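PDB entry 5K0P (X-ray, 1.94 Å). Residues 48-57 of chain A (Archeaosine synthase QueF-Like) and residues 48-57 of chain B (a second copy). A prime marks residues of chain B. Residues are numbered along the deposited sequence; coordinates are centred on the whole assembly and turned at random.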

# COMPACT_ATOMS: atom_id res chain seq x y z
N PHE A 48 24.65 14.87 11.87
CA PHE A 48 24.02 14.64 10.56
C PHE A 48 22.90 15.67 10.16
O PHE A 48 22.94 16.24 9.06
N LYS A 49 21.92 15.89 11.04
CA LYS A 49 20.88 16.82 10.76
C LYS A 49 21.43 18.28 10.52
O LYS A 49 20.95 18.99 9.67
N LYS A 50 22.40 18.71 11.30
CA LYS A 50 23.06 20.05 11.00
C LYS A 50 23.71 20.04 9.55
O LYS A 50 23.67 21.03 8.80
N MET A 51 24.39 18.96 9.18
CA MET A 51 24.97 18.88 7.82
C MET A 51 23.88 19.08 6.77
O MET A 51 24.01 19.90 5.87
N VAL A 52 22.75 18.41 6.96
CA VAL A 52 21.71 18.47 5.99
C VAL A 52 21.07 19.89 6.01
O VAL A 52 20.81 20.41 4.95
N ASP A 53 20.77 20.42 7.20
CA ASP A 53 20.19 21.76 7.28
C ASP A 53 21.14 22.84 6.79
O ASP A 53 20.69 23.91 6.52
N SER A 54 22.43 22.56 6.69
CA SER A 54 23.35 23.60 6.23
C SER A 54 23.01 24.12 4.87
O SER A 54 23.43 25.22 4.54
N TYR A 55 22.30 23.34 4.06
CA TYR A 55 22.01 23.70 2.66
C TYR A 55 20.78 24.64 2.51
O TYR A 55 20.50 25.15 1.42
N ARG A 56 20.05 24.84 3.60
CA ARG A 56 18.87 25.70 3.57
C ARG A 56 19.38 27.08 3.13
O ARG A 56 20.38 27.55 3.60
N GLY A 57 18.71 27.66 2.19
CA GLY A 57 19.13 28.92 1.63
C GLY A 57 20.32 28.93 0.72
O GLY A 57 20.62 29.98 0.22
N PHE B 48 2.47 30.17 2.96
CA PHE B 48 2.17 29.01 3.80
C PHE B 48 3.47 28.36 4.33
O PHE B 48 3.63 28.02 5.55
N LYS B 49 4.41 28.16 3.43
CA LYS B 49 5.70 27.56 3.76
C LYS B 49 6.39 28.38 4.84
O LYS B 49 6.96 27.87 5.80
N LYS B 50 6.34 29.70 4.66
CA LYS B 50 6.90 30.60 5.69
C LYS B 50 6.20 30.41 7.09
O LYS B 50 6.86 30.33 8.09
N MET B 51 4.86 30.34 7.13
CA MET B 51 4.18 30.06 8.38
C MET B 51 4.65 28.72 9.03
O MET B 51 4.94 28.64 10.24
N VAL B 52 4.73 27.66 8.24
CA VAL B 52 5.12 26.36 8.82
C VAL B 52 6.57 26.41 9.25
O VAL B 52 6.89 25.94 10.30
N ASP B 53 7.43 27.04 8.46
CA ASP B 53 8.88 27.18 8.85
C ASP B 53 9.10 28.07 10.09
O ASP B 53 10.16 27.99 10.75
N SER B 54 8.11 28.92 10.40
CA SER B 54 8.24 29.82 11.58
C SER B 54 8.30 29.07 12.90
O SER B 54 8.78 29.64 13.90
N TYR B 55 7.85 27.81 12.92
CA TYR B 55 7.89 26.93 14.05
C TYR B 55 9.26 26.33 14.28
O TYR B 55 9.50 25.82 15.42
N ARG B 56 10.14 26.33 13.30
CA ARG B 56 11.49 25.82 13.61
C ARG B 56 12.14 26.59 14.77
O ARG B 56 12.08 27.75 14.78
N GLY B 57 12.79 25.90 15.70
CA GLY B 57 13.36 26.48 16.88
C GLY B 57 12.44 27.19 17.85
O GLY B 57 12.92 27.93 18.73

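Which side chains at the start of the chain B stretch reach toward chain A? Phe48′ does not; it is buried, with chi1 t, and remains far from the other stretch. Lys49′ is the first to point toward it. Its chi1, chi2 and chi3 are all t, and chi4 near -91°, between wells, brings the ammonium to the Asp53′ carboxylate, where Lys49′ NZ donates to Asp53′ OD2 at 2.7 Å in a salt bridge. Lys49′ NZ also lies 4.4 Å from Arg56 NH2, a like-charge approach that the shared carboxylate between them can offset. Lys50′, Met51′ and Val52′ are out of reach.

What does Asp53′ do at the centre of this charged group? Its CA-to-CB bond points toward chain A, and chi1 m (-75°) presents the carboxylate to two cations. Asp53′ OD2, already held by Lys49′ NZ, forms a salt bridge across the contact with Arg56 NH2 at 3.5 Å, near the plane of the guanidinium at its edge. The distance is long, and charge rather than a hydrogen bond links the pair. Asp53′ OD1 accepts from water 2 at 2.9 Å, and that water in turn accepts from Arg56 NH1 at 3.0 Å, so a second, water-mediated path joins the same two residues.

How does the chain pass from Asp53′ to Arg56′? A type I turn spans these residues, closed by Arg56′ N donating to Asp53′ O at 3.0 Å. Within it, Ser54′ (chi1 p) turns its OG back to Met51′ O at 2.8 Å, while Tyr55′, chi1 m, is buried and hydrogen-bonded elsewhere in the structure. Neither touches the chain A stretch.

Why can two arginines meet face to face here? Arg56′ points toward chain A with chi1 m, chi2 t and chi3 p, the same wells as Arg56, and the two residues supply most of the area buried between the stretches. Their guanidinium groups stack flat, centres 3.5 Å apart and planes at 3°. Arg56′ NH1 and Arg56 NH1 are 3.4 Å apart, but both are donors and no hydrogen bond joins them. Stacking leaves the edges free for acceptors: Arg56′ NH2 makes a salt bridge with Asp53 OD2 at 3.3 Å, and Arg56′ NH1 donates to water 1 at 3.0 Å, which donates to Asp53 OD1 at 2.9 Å. Lys49 NZ holds Asp53 OD2 at 2.8 Å, as its counterpart does in chain B. The two carboxylates thus help balance the paired positive charges. Gly57′ makes no contact with the chain A stretch.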

# COMPACT_ATOMS: atom_id res chain seq x y z
CB PHE A 48 23.50 13.19 10.45
CG PHE A 48 22.74 12.94 9.22
CD1 PHE A 48 23.40 12.94 7.95
CD2 PHE A 48 21.36 12.75 9.26
CE1 PHE A 48 22.70 12.67 6.80
CE2 PHE A 48 20.69 12.48 8.07
CZ PHE A 48 21.36 12.43 6.87
CB LYS A 49 19.96 16.87 11.90
CG LYS A 49 18.94 17.95 11.73
CD LYS A 49 17.90 17.81 12.81
CE LYS A 49 16.50 18.27 12.39
NZ LYS A 49 16.39 19.60 11.77
CB LYS A 50 24.13 20.49 12.05
CG LYS A 50 23.77 20.49 13.53
CD LYS A 50 22.54 21.33 14.02
CE LYS A 50 21.10 20.64 14.20
NZ LYS A 50 20.88 19.23 14.83
CB MET A 51 25.63 17.54 7.59
CG MET A 51 26.91 17.27 8.39
SD MET A 51 27.46 15.59 8.03
CE MET A 51 28.93 15.58 9.06
CB VAL A 52 20.60 17.41 6.26
CG1 VAL A 52 19.43 17.61 5.34
CG2 VAL A 52 21.17 15.99 6.05
CB ASP A 53 19.75 22.10 8.71
CG ASP A 53 18.53 21.30 9.13
OD1 ASP A 53 17.85 20.77 8.26
OD2 ASP A 53 18.24 21.13 10.32
CB SER A 54 24.81 23.14 6.25
OG SER A 54 25.05 22.11 5.29
CB TYR A 55 21.83 22.42 1.79
CG TYR A 55 23.04 21.53 1.77
CD1 TYR A 55 24.14 21.88 1.05
CD2 TYR A 55 23.07 20.32 2.49
CE1 TYR A 55 25.30 21.07 1.10
CE2 TYR A 55 24.20 19.55 2.57
CZ TYR A 55 25.32 19.89 1.85
OH TYR A 55 26.46 19.05 1.91
CB ARG A 56 18.22 25.84 4.94
CG ARG A 56 17.47 24.61 5.48
CD ARG A 56 17.02 24.79 6.92
NE ARG A 56 15.82 25.59 6.96
CZ ARG A 56 14.63 25.23 6.52
NH1 ARG A 56 14.42 24.01 6.06
NH2 ARG A 56 13.60 26.10 6.59
CB PHE B 48 1.37 27.98 2.98
CG PHE B 48 1.17 26.67 3.71
CD1 PHE B 48 0.41 26.58 4.87
CD2 PHE B 48 1.81 25.55 3.27
CE1 PHE B 48 0.24 25.34 5.52
CE2 PHE B 48 1.64 24.31 3.92
CZ PHE B 48 0.86 24.24 5.04
CB LYS B 49 6.59 27.43 2.49
CG LYS B 49 7.68 26.43 2.73
CD LYS B 49 8.81 26.41 1.73
CE LYS B 49 10.15 25.89 2.37
NZ LYS B 49 11.16 26.89 3.00
CB LYS B 50 6.83 32.06 5.21
CG LYS B 50 7.64 32.95 6.13
CD LYS B 50 8.44 34.05 5.42
CE LYS B 50 7.54 35.15 4.88
NZ LYS B 50 6.54 35.59 5.91
CB MET B 51 2.66 29.96 8.10
CG MET B 51 2.02 31.27 7.76
SD MET B 51 0.34 30.91 7.27
CE MET B 51 -0.24 32.57 7.13
CB VAL B 52 4.95 25.20 7.84
CG1 VAL B 52 5.46 23.94 8.47
CG2 VAL B 52 3.48 25.14 7.42
CB ASP B 53 9.72 27.75 7.70
CG ASP B 53 9.98 26.76 6.63
OD1 ASP B 53 9.69 25.58 6.84
OD2 ASP B 53 10.42 27.18 5.58
CB SER B 54 7.11 30.91 11.56
OG SER B 54 5.90 30.38 12.15
CB TYR B 55 6.78 25.82 14.00
CG TYR B 55 5.42 26.50 13.96
CD1 TYR B 55 4.89 27.23 15.09
CD2 TYR B 55 4.69 26.54 12.81
CE1 TYR B 55 3.67 27.89 15.00
CE2 TYR B 55 3.42 27.16 12.76
CZ TYR B 55 2.96 27.86 13.84
OH TYR B 55 1.79 28.49 13.68
CB ARG B 56 12.48 25.94 12.41
CG ARG B 56 12.05 25.23 11.18
CD ARG B 56 12.90 25.58 9.99
NE ARG B 56 14.20 24.99 10.15
CZ ARG B 56 14.52 23.76 9.75
NH1 ARG B 56 13.63 23.00 9.17
NH2 ARG B 56 15.76 23.27 9.90
O HOH W 1 15.05 20.42 8.88
O HOH W 2 11.52 23.75 5.50